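Local atomic coordinates of gala protein type 1, 3 or 4 (Legionella pneumophila subsp. pneumophila, PDB entry 4XA9), a protein that may bind a small GTPase and stimulate its GTP hydrolysis, using a curved leucine-rich repeat scaffold. Residues A[21-27]-A[49-55]; A[95-101]-A[119-125]; A[28-32]-A[55-59]. One frame throughout, in Å; residues are numbered along the deposited sequence.

Contact 1 (A[21-27]-A[49-55]); sequences SLSFLNL and DLSHNDI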
loop_
_atom_site.group_PDB
_atom_site.type_symbol
_atom_site.label_atom_id
_atom_site.label_comp_id
_atom_site.label_asym_id
_atom_site.label_seq_id
_atom_site.Cartn_x
_atom_site.Cartn_y
_atom_site.Cartn_z
ATOM N N SER A 21 3.152 -11.786 17.207
ATOM C CA SER A 21 3.585 -10.885 16.145
ATOM C C SER A 21 5.098 -10.757 16.104
ATOM O O SER A 21 5.725 -10.366 17.093
ATOM C CB SER A 21 2.950 -9.503 16.319
ATOM O OG SER A 21 1.536 -9.601 16.300
ATOM N N LEU A 22 5.670 -11.083 14.946
ATOM C CA LEU A 22 7.119 -11.146 14.766
ATOM C C LEU A 22 7.534 -10.466 13.458
ATOM O O LEU A 22 8.398 -10.952 12.734
ATOM C CB LEU A 22 7.594 -12.597 14.779
ATOM C CG LEU A 22 7.335 -13.435 16.039
ATOM C CD1 LEU A 22 7.578 -14.911 15.747
ATOM C CD2 LEU A 22 8.225 -12.966 17.198
ATOM N N SER A 23 6.905 -9.339 13.160
ATOM C CA SER A 23 7.206 -8.622 11.926
ATOM C C SER A 23 8.508 -7.834 12.041
ATOM O O SER A 23 8.913 -7.432 13.131
ATOM C CB SER A 23 6.056 -7.683 11.546
ATOM O OG SER A 23 5.896 -6.662 12.508
ATOM N N PHE A 24 9.169 -7.644 10.902
ATOM C CA PHE A 24 10.399 -6.848 10.804
ATOM C C PHE A 24 11.545 -7.338 11.696
ATOM O O PHE A 24 12.239 -6.532 12.320
ATOM C CB PHE A 24 10.115 -5.367 11.125
ATOM C CG PHE A 24 9.272 -4.663 10.090
ATOM C CD1 PHE A 24 9.845 -4.173 8.927
ATOM C CD2 PHE A 24 7.915 -4.465 10.293
ATOM C CE1 PHE A 24 9.072 -3.520 7.971
ATOM C CE2 PHE A 24 7.139 -3.811 9.341
ATOM C CZ PHE A 24 7.723 -3.338 8.182
ATOM N N LEU A 25 11.765 -8.650 11.737
ATOM C CA LEU A 25 12.836 -9.208 12.558
ATOM C C LEU A 25 13.886 -9.912 11.701
ATOM O O LEU A 25 14.784 -10.561 12.229
ATOM C CB LEU A 25 12.267 -10.185 13.600
ATOM C CG LEU A 25 11.395 -9.571 14.698
ATOM C CD1 LEU A 25 10.884 -10.641 15.654
ATOM C CD2 LEU A 25 12.173 -8.506 15.460
ATOM N N ASN A 26 13.776 -9.763 10.383
ATOM C CA ASN A 26 14.661 -10.446 9.436
ATOM C C ASN A 26 14.754 -11.954 9.691
ATOM O O ASN A 26 15.820 -12.550 9.562
ATOM C CB ASN A 26 16.064 -9.826 9.470
ATOM C CG ASN A 26 16.083 -8.401 8.939
ATOM O OD1 ASN A 26 16.023 -8.179 7.731
ATOM N ND2 ASN A 26 16.168 -7.435 9.841
ATOM N N LEU A 27 13.632 -12.569 10.049
ATOM C CA LEU A 27 13.607 -14.012 10.282
ATOM C C LEU A 27 13.879 -14.787 9.001
ATOM O O LEU A 27 13.513 -14.353 7.903
ATOM C CB LEU A 27 12.268 -14.450 10.869
ATOM C CG LEU A 27 11.818 -13.769 12.160
ATOM C CD1 LEU A 27 10.539 -14.421 12.660
ATOM C CD2 LEU A 27 12.917 -13.829 13.216
ATOM N N ASP A 49 1.514 -13.369 13.012
ATOM C CA ASP A 49 2.008 -12.387 12.051
ATOM C C ASP A 49 3.523 -12.538 11.828
ATOM O O ASP A 49 4.334 -12.212 12.697
ATOM C CB ASP A 49 1.647 -10.975 12.525
ATOM C CG ASP A 49 2.145 -9.878 11.589
ATOM O OD1 ASP A 49 2.657 -10.180 10.486
ATOM O OD2 ASP A 49 1.975 -8.694 11.954
ATOM N N LEU A 50 3.884 -13.042 10.652
ATOM C CA LEU A 50 5.282 -13.210 10.263
ATOM C C LEU A 50 5.676 -12.244 9.152
ATOM O O LEU A 50 6.651 -12.474 8.441
ATOM C CB LEU A 50 5.550 -14.641 9.798
ATOM C CG LEU A 50 5.357 -15.760 10.814
ATOM C CD1 LEU A 50 5.665 -17.104 10.175
ATOM C CD2 LEU A 50 6.242 -15.530 12.027
ATOM N N SER A 51 4.915 -11.166 8.998
ATOM C CA SER A 51 5.091 -10.277 7.851
ATOM C C SER A 51 6.415 -9.526 7.898
ATOM O O SER A 51 6.978 -9.333 8.965
ATOM C CB SER A 51 3.937 -9.279 7.765
ATOM O OG SER A 51 3.927 -8.423 8.894
ATOM N N HIS A 52 6.910 -9.123 6.732
ATOM C CA HIS A 52 8.124 -8.319 6.632
ATOM C C HIS A 52 9.337 -9.043 7.232
ATOM O O HIS A 52 10.000 -8.543 8.139
ATOM C CB HIS A 52 7.931 -6.959 7.309
ATOM C CG HIS A 52 6.835 -6.129 6.704
ATOM N ND1 HIS A 52 7.017 -5.366 5.569
ATOM C CD2 HIS A 52 5.554 -5.915 7.096
ATOM C CE1 HIS A 52 5.894 -4.732 5.280
ATOM N NE2 HIS A 52 4.992 -5.044 6.193
ATOM N N ASN A 53 9.611 -10.233 6.713
ATOM C CA ASN A 53 10.791 -10.985 7.097
ATOM C C ASN A 53 11.440 -11.546 5.843
ATOM O O ASN A 53 11.164 -11.058 4.743
ATOM C CB ASN A 53 10.426 -12.081 8.096
ATOM C CG ASN A 53 10.211 -11.535 9.492
ATOM O OD1 ASN A 53 11.108 -10.916 10.064
ATOM N ND2 ASN A 53 9.015 -11.738 10.040
ATOM N N ASP A 54 12.285 -12.564 5.991
ATOM C CA ASP A 54 13.040 -13.098 4.858
ATOM C C ASP A 54 12.762 -14.572 4.638
ATOM O O ASP A 54 13.645 -15.331 4.244
ATOM C CB ASP A 54 14.541 -12.888 5.071
ATOM C CG ASP A 54 14.911 -11.428 5.226
ATOM O OD1 ASP A 54 14.325 -10.587 4.514
ATOM O OD2 ASP A 54 15.780 -11.122 6.072
ATOM N N ILE A 55 11.534 -14.982 4.910
ATOM C CA ILE A 55 11.160 -16.386 4.816
ATOM C C ILE A 55 10.982 -16.807 3.359
ATOM O O ILE A 55 10.444 -16.049 2.549
ATOM C CB ILE A 55 9.870 -16.644 5.616
ATOM C CG1 ILE A 55 10.071 -16.202 7.071
ATOM C CG2 ILE A 55 9.445 -18.104 5.531
ATOM C CD1 ILE A 55 8.809 -16.231 7.904
HETATM O O HOH W 1 0.447 -7.962 14.034
HETATM O O HOH W 2 12.584 -8.032 8.197
HETATM O O HOH W 3 17.794 -12.350 6.681
#
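Asn53, at the consensus asparagine position of a leucine-rich repeat (LxxLxLxxN), ties its own turn to residues 22-27, the matching turn of the preceding coil. With CG anti to its carbonyl carbon (chi1 -77°), the amide faces the earlier turn and spends both ends on backbone. ND2 gives one N-H to Leu22 O at 2.9 Å, almost straight (172°) and in the amide plane, and the other to Leu50 O of its own turn. OD1 accepts from two amides on opposite faces of its plane: Leu25 N at 2.9 Å, moderately tilted, and Leu27 N at 3.0 Å, well above the plane. Four bonds thus fix the rotation of a buried amide. Backbone pairing brackets it, since Leu22 N donates to Asp49 O at the end of the parallel strands, 2.8 Å, and Asp54 N donates to Leu27 O, 2.9 Å. Beneath, Leu22 and Leu50 lie side by side in the hydrophobic core, where Leu35 of helix 32-41 touches both. On the other side of the turns, Phe24 and His52 run alongside each other as an offset stack, planes only 11° apart; His52 CB sits over the centre of the phenyl face, 3.5 Å from the ring centroid, and His76 extends the stack by one coil. A bound partner protein packs on both Phe24 and His52, and one of its basic side chains forms a salt bridge with Asp54 OD1. Asp49 closes an Asx turn: its OD1 takes both Ser51 N at 2.9 Å and, through its syn lone pair, Ser51 OG at 2.7 Å.

Contact 2 (A[95-101]-A[119-125]); sequences TLDVSFN and TLYALYN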
loop_
_atom_site.group_PDB
_atom_site.type_symbol
_atom_site.label_atom_id
_atom_site.label_comp_id
_atom_site.label_asym_id
_atom_site.label_seq_id
_atom_site.Cartn_x
_atom_site.Cartn_y
_atom_site.Cartn_z
ATOM N N THR A 95 -7.731 -18.127 7.139
ATOM C CA THR A 95 -7.490 -16.725 6.794
ATOM C C THR A 95 -6.010 -16.530 6.522
ATOM O O THR A 95 -5.180 -16.743 7.404
ATOM C CB THR A 95 -7.936 -15.767 7.918
ATOM O OG1 THR A 95 -9.359 -15.835 8.066
ATOM C CG2 THR A 95 -7.543 -14.330 7.592
ATOM N N LEU A 96 -5.680 -16.134 5.300
ATOM C CA LEU A 96 -4.285 -16.100 4.871
ATOM C C LEU A 96 -3.917 -14.797 4.175
ATOM O O LEU A 96 -4.635 -14.336 3.287
ATOM C CB LEU A 96 -3.999 -17.275 3.931
ATOM C CG LEU A 96 -2.625 -17.369 3.261
ATOM C CD1 LEU A 96 -1.516 -17.593 4.293
ATOM C CD2 LEU A 96 -2.629 -18.499 2.235
ATOM N N ASP A 97 -2.792 -14.218 4.581
ATOM C CA ASP A 97 -2.212 -13.077 3.886
ATOM C C ASP A 97 -0.860 -13.469 3.292
ATOM O O ASP A 97 0.101 -13.697 4.024
ATOM C CB ASP A 97 -2.062 -11.884 4.838
ATOM C CG ASP A 97 -1.644 -10.611 4.125
ATOM O OD1 ASP A 97 -1.237 -10.691 2.953
ATOM O OD2 ASP A 97 -1.714 -9.526 4.738
ATOM N N VAL A 98 -0.791 -13.545 1.965
ATOM C CA VAL A 98 0.464 -13.842 1.278
ATOM C C VAL A 98 0.862 -12.690 0.362
ATOM O O VAL A 98 1.582 -12.893 -0.618
ATOM C CB VAL A 98 0.380 -15.134 0.426
ATOM C CG1 VAL A 98 0.322 -16.365 1.316
ATOM C CG2 VAL A 98 -0.818 -15.087 -0.516
ATOM N N SER A 99 0.383 -11.490 0.676
ATOM C CA SER A 99 0.667 -10.313 -0.145
ATOM C C SER A 99 2.176 -10.089 -0.272
ATOM O O SER A 99 2.928 -10.422 0.641
ATOM C CB SER A 99 -0.008 -9.076 0.451
ATOM O OG SER A 99 -1.405 -9.280 0.593
ATOM N N PHE A 100 2.606 -9.549 -1.410
ATOM C CA PHE A 100 4.009 -9.194 -1.631
ATOM C C PHE A 100 4.958 -10.373 -1.422
ATOM O O PHE A 100 5.885 -10.296 -0.612
ATOM C CB PHE A 100 4.416 -8.036 -0.717
ATOM C CG PHE A 100 3.662 -6.761 -0.989
ATOM C CD1 PHE A 100 2.433 -6.522 -0.389
ATOM C CD2 PHE A 100 4.179 -5.809 -1.856
ATOM C CE1 PHE A 100 1.730 -5.343 -0.648
ATOM C CE2 PHE A 100 3.484 -4.632 -2.122
ATOM C CZ PHE A 100 2.258 -4.400 -1.516
ATOM N N ASN A 101 4.723 -11.456 -2.154
ATOM C CA ASN A 101 5.566 -12.650 -2.045
ATOM C C ASN A 101 5.935 -13.242 -3.400
ATOM O O ASN A 101 6.529 -14.314 -3.464
ATOM C CB ASN A 101 4.875 -13.728 -1.205
ATOM C CG ASN A 101 5.267 -13.672 0.248
ATOM O OD1 ASN A 101 6.372 -14.077 0.619
ATOM N ND2 ASN A 101 4.356 -13.202 1.090
ATOM N N THR A 119 -10.661 -16.602 3.595
ATOM C CA THR A 119 -10.208 -15.253 3.269
ATOM C C THR A 119 -8.770 -15.248 2.767
ATOM O O THR A 119 -7.889 -15.831 3.395
ATOM C CB THR A 119 -10.306 -14.322 4.486
ATOM O OG1 THR A 119 -11.677 -14.165 4.864
ATOM C CG2 THR A 119 -9.710 -12.965 4.181
ATOM N N LEU A 120 -8.538 -14.588 1.636
ATOM C CA LEU A 120 -7.196 -14.503 1.071
ATOM C C LEU A 120 -6.797 -13.070 0.732
ATOM O O LEU A 120 -7.457 -12.391 -0.063
ATOM C CB LEU A 120 -7.083 -15.376 -0.184
ATOM C CG LEU A 120 -5.737 -15.325 -0.921
ATOM C CD1 LEU A 120 -4.617 -15.860 -0.038
ATOM C CD2 LEU A 120 -5.786 -16.077 -2.239
ATOM N N TYR A 121 -5.711 -12.617 1.347
ATOM C CA TYR A 121 -5.080 -11.358 0.969
ATOM C C TYR A 121 -3.867 -11.701 0.131
ATOM O O TYR A 121 -2.994 -12.451 0.581
ATOM C CB TYR A 121 -4.667 -10.536 2.194
ATOM C CG TYR A 121 -5.791 -10.251 3.163
ATOM C CD1 TYR A 121 -6.582 -9.125 3.025
ATOM C CD2 TYR A 121 -6.061 -11.119 4.219
ATOM C CE1 TYR A 121 -7.611 -8.861 3.904
ATOM C CE2 TYR A 121 -7.090 -10.864 5.110
ATOM C CZ TYR A 121 -7.861 -9.733 4.946
ATOM O OH TYR A 121 -8.886 -9.468 5.822
ATOM N N ALA A 122 -3.808 -11.179 -1.088
ATOM C CA ALA A 122 -2.714 -11.526 -1.982
ATOM C C ALA A 122 -2.329 -10.334 -2.835
ATOM O O ALA A 122 -2.107 -10.470 -4.038
ATOM C CB ALA A 122 -3.098 -12.722 -2.869
ATOM N N LEU A 123 -2.261 -9.169 -2.204
ATOM C CA LEU A 123 -1.898 -7.936 -2.893
ATOM C C LEU A 123 -0.515 -8.071 -3.508
ATOM O O LEU A 123 0.362 -8.721 -2.932
ATOM C CB LEU A 123 -1.913 -6.744 -1.929
ATOM C CG LEU A 123 -3.227 -6.225 -1.346
ATOM C CD1 LEU A 123 -3.804 -7.199 -0.323
ATOM C CD2 LEU A 123 -3.001 -4.866 -0.697
ATOM N N TYR A 124 -0.329 -7.435 -4.664
ATOM C CA TYR A 124 0.965 -7.371 -5.358
ATOM C C TYR A 124 1.711 -8.707 -5.406
ATOM O O TYR A 124 2.671 -8.916 -4.676
ATOM C CB TYR A 124 1.864 -6.307 -4.716
ATOM C CG TYR A 124 3.024 -5.914 -5.604
ATOM C CD1 TYR A 124 2.818 -5.114 -6.723
ATOM C CD2 TYR A 124 4.318 -6.354 -5.340
ATOM C CE1 TYR A 124 3.866 -4.759 -7.554
ATOM C CE2 TYR A 124 5.378 -6.002 -6.167
ATOM C CZ TYR A 124 5.142 -5.205 -7.272
ATOM O OH TYR A 124 6.182 -4.847 -8.103
ATOM N N ASN A 125 1.270 -9.607 -6.275
ATOM C CA ASN A 125 1.880 -10.924 -6.353
ATOM C C ASN A 125 2.108 -11.378 -7.787
ATOM O O ASN A 125 2.286 -12.570 -8.038
ATOM C CB ASN A 125 1.022 -11.955 -5.608
ATOM C CG ASN A 125 1.513 -12.212 -4.191
ATOM O OD1 ASN A 125 2.712 -12.413 -3.960
ATOM N ND2 ASN A 125 0.590 -12.204 -3.233
HETATM O O HOH W 4 -11.109 -13.333 7.375
#
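Strands 95-97 and 119-121 run parallel, their short axes 4.7 Å apart and their N-to-C directions within 5°; Leu96 N to Thr119 O, Tyr121 N to Leu96 O and Val98 N to Tyr121 O begin the backbone pairing, and Phe100 N to Leu123 O resumes it past the strands. Asn125 adds side-chain bonds: ND2 reaches Val98 O at 2.9 Å, from above the carbonyl plane, while OD1 accepts from Asn101 N at 2.9 Å. Ser99 OG lies beside its own backbone N (chi1 -56°), accepting from Leu123 N at 2.9 Å and donating to Asp97 OD1 at 2.8 Å, which also takes Ser99 N in an Asx turn. Tyr124 CB rests over one face of Phe100, 3.7 Å from the ring centroid, the rings barely overlapping. The Tyr121 ring presents its edge to Leu96 O and Thr95 CG2, and its hydroxyl bonds to Lys142. Asp97 OD2 and Tyr124 OH bond to a partner protein, which also stacks on Tyr121. On the opposite face of the sheet Leu96 CD2 meets Leu120 CD1 at 4.0 Å, and Leu111 of helix 104-113, the crossover of this beta-alpha-beta unit, packs on both, with strands 71-73 and 142-144 flanking the pair.

Contact 3 (A[28-32]-A[55-59]); sequences RDNDI and ITANG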
loop_
_atom_site.group_PDB
_atom_site.type_symbol
_atom_site.label_atom_id
_atom_site.label_comp_id
_atom_site.label_asym_id
_atom_site.label_seq_id
_atom_site.Cartn_x
_atom_site.Cartn_y
_atom_site.Cartn_z
ATOM N N ARG A 28 14.533 -15.935 9.144
ATOM C CA ARG A 28 14.819 -16.779 7.999
ATOM C C ARG A 28 14.218 -18.151 8.186
ATOM O O ARG A 28 13.601 -18.439 9.219
ATOM C CB ARG A 28 16.325 -16.883 7.765
ATOM C CG ARG A 28 16.962 -15.549 7.398
ATOM C CD ARG A 28 18.354 -15.731 6.831
ATOM N NE ARG A 28 19.305 -16.218 7.828
ATOM C CZ ARG A 28 20.144 -15.439 8.508
ATOM N NH1 ARG A 28 20.156 -14.128 8.295
ATOM N NH2 ARG A 28 20.975 -15.971 9.395
ATOM N N ASP A 29 14.403 -19.000 7.183
ATOM C CA ASP A 29 13.828 -20.334 7.215
ATOM C C ASP A 29 14.255 -21.119 8.449
ATOM O O ASP A 29 13.444 -21.831 9.032
ATOM C CB ASP A 29 14.204 -21.103 5.955
ATOM C CG ASP A 29 13.646 -20.467 4.704
ATOM O OD1 ASP A 29 12.660 -19.705 4.805
ATOM O OD2 ASP A 29 14.196 -20.727 3.617
ATOM N N ASN A 30 15.497 -20.965 8.848
ATOM C CA ASN A 30 16.050 -21.674 9.971
ATOM C C ASN A 30 15.467 -21.290 11.296
ATOM O O ASN A 30 15.721 -21.941 12.235
ATOM C CB ASN A 30 17.555 -21.562 9.998
ATOM C CG ASN A 30 18.205 -22.466 8.981
ATOM O OD1 ASN A 30 17.630 -23.447 8.575
ATOM N ND2 ASN A 30 19.397 -22.108 8.539
ATOM N N ASP A 31 14.723 -20.199 11.342
ATOM C CA ASP A 31 14.110 -19.725 12.582
ATOM C C ASP A 31 12.738 -20.356 12.778
ATOM O O ASP A 31 12.133 -20.244 13.845
ATOM C CB ASP A 31 13.978 -18.203 12.592
ATOM C CG ASP A 31 15.321 -17.506 12.614
ATOM O OD1 ASP A 31 16.009 -17.573 13.657
ATOM O OD2 ASP A 31 15.676 -16.878 11.596
ATOM N N ILE A 32 12.246 -21.024 11.744
ATOM C CA ILE A 32 10.885 -21.554 11.786
ATOM C C ILE A 32 10.717 -22.703 12.797
ATOM O O ILE A 32 9.719 -22.723 13.518
ATOM C CB ILE A 32 10.418 -21.998 10.378
ATOM C CG1 ILE A 32 10.471 -20.814 9.403
ATOM C CG2 ILE A 32 9.002 -22.562 10.429
ATOM C CD1 ILE A 32 9.570 -19.645 9.793
ATOM N N ILE A 55 11.534 -14.982 4.910
ATOM C CA ILE A 55 11.160 -16.386 4.816
ATOM C C ILE A 55 10.982 -16.807 3.359
ATOM O O ILE A 55 10.444 -16.049 2.549
ATOM C CB ILE A 55 9.870 -16.644 5.616
ATOM C CG1 ILE A 55 10.071 -16.202 7.071
ATOM C CG2 ILE A 55 9.445 -18.104 5.531
ATOM C CD1 ILE A 55 8.809 -16.231 7.904
ATOM N N THR A 56 11.452 -18.007 3.022
ATOM C CA THR A 56 11.290 -18.545 1.677
ATOM C C THR A 56 10.356 -19.746 1.714
ATOM O O THR A 56 9.770 -20.043 2.752
ATOM C CB THR A 56 12.630 -18.981 1.054
ATOM O OG1 THR A 56 13.060 -20.211 1.654
ATOM C CG2 THR A 56 13.699 -17.907 1.247
ATOM N N ALA A 57 10.236 -20.437 0.583
ATOM C CA ALA A 57 9.400 -21.631 0.490
ATOM C C ALA A 57 9.861 -22.725 1.455
ATOM O O ALA A 57 9.046 -23.491 1.973
ATOM C CB ALA A 57 9.394 -22.162 -0.940
ATOM N N ASN A 58 11.164 -22.794 1.701
ATOM C CA ASN A 58 11.695 -23.777 2.638
ATOM C C ASN A 58 11.203 -23.545 4.061
ATOM O O ASN A 58 10.988 -24.493 4.819
ATOM C CB ASN A 58 13.218 -23.768 2.597
ATOM C CG ASN A 58 13.762 -24.475 1.377
ATOM O OD1 ASN A 58 13.087 -25.326 0.790
ATOM N ND2 ASN A 58 14.985 -24.134 0.986
ATOM N N GLY A 59 11.019 -22.278 4.415
ATOM C CA GLY A 59 10.508 -21.924 5.725
ATOM C C GLY A 59 9.061 -22.331 5.865
ATOM O O GLY A 59 8.630 -22.775 6.928
HETATM O O HOH W 5 16.354 -22.549 3.374
#
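The carboxylate of Asp29 is the flat group that meets residues 55-59. Over one face lies the backbone of the first helical turn: Gly59 N is above CG at 3.2 Å, and Asn58 CB is above the OD2 end, 3.4 Å from OD2. Around the rim, OD1 uses its syn lone pair to accept a nearly straight bond (172°) from Thr56 N at 2.7 Å. OD2 faces Thr56 OG1, modelled so close that the geometry of this hydroxyl bond is doubtful. A water donates to OD2 and accepts from Asn58 ND2, linking the carboxylate to an amide whose plane stands 76° from it. Asp29 thus reaches from the turn leading into helix 32-41 to the N-terminus of helix 57-63, the next helix on the convex side of the leucine-rich repeat solenoid. Thr56 is the N-cap of that helix. Its OG1, set between the backbone N and the carbonyl carbon (chi1 75°), accepts from Asn58 N at 3.2 Å while facing Asp29. The helix N-terminus would be expected to favour a negative charge on the carboxylate. Deeper in, Ile32 leans on the backbone of Gly59, with CG2 3.5 Å from Gly59 O, and at its far end CD1 meets Ile55 CD1 at 4.0 Å, the two isoleucines crossing at about a right angle. Leu62 and Phe63 of helix 57-63 also touch Ile32. Within residues 28-32, Asp31 OD2 takes Arg28 N on its anti lone pair at 2.9 Å, and Asp31 OD1 binds the backbone N of Val3 and of Leu4 near the chain's N-terminus.

In the fold
Contacts 1 and 3 join the same two successive coils, first at the turns after the strands and then at the starts of the helices. They share Ile55, their centres are 10 Å apart, and Asp54 CB packs on Arg28 CG at 4.3 Å. Contact 2 repeats the pattern of contact 1 farther along the solenoid, with Asn125 in the role of Asn53; their centres lie 15 Å apart and their nearest atoms about 5 Å. His76, stacked on both His52 and Phe100, carries the row of rings between them. A partner protein touches contacts 1 and 2 but not contact 3, whose centre is 18 Å from that of contact 2.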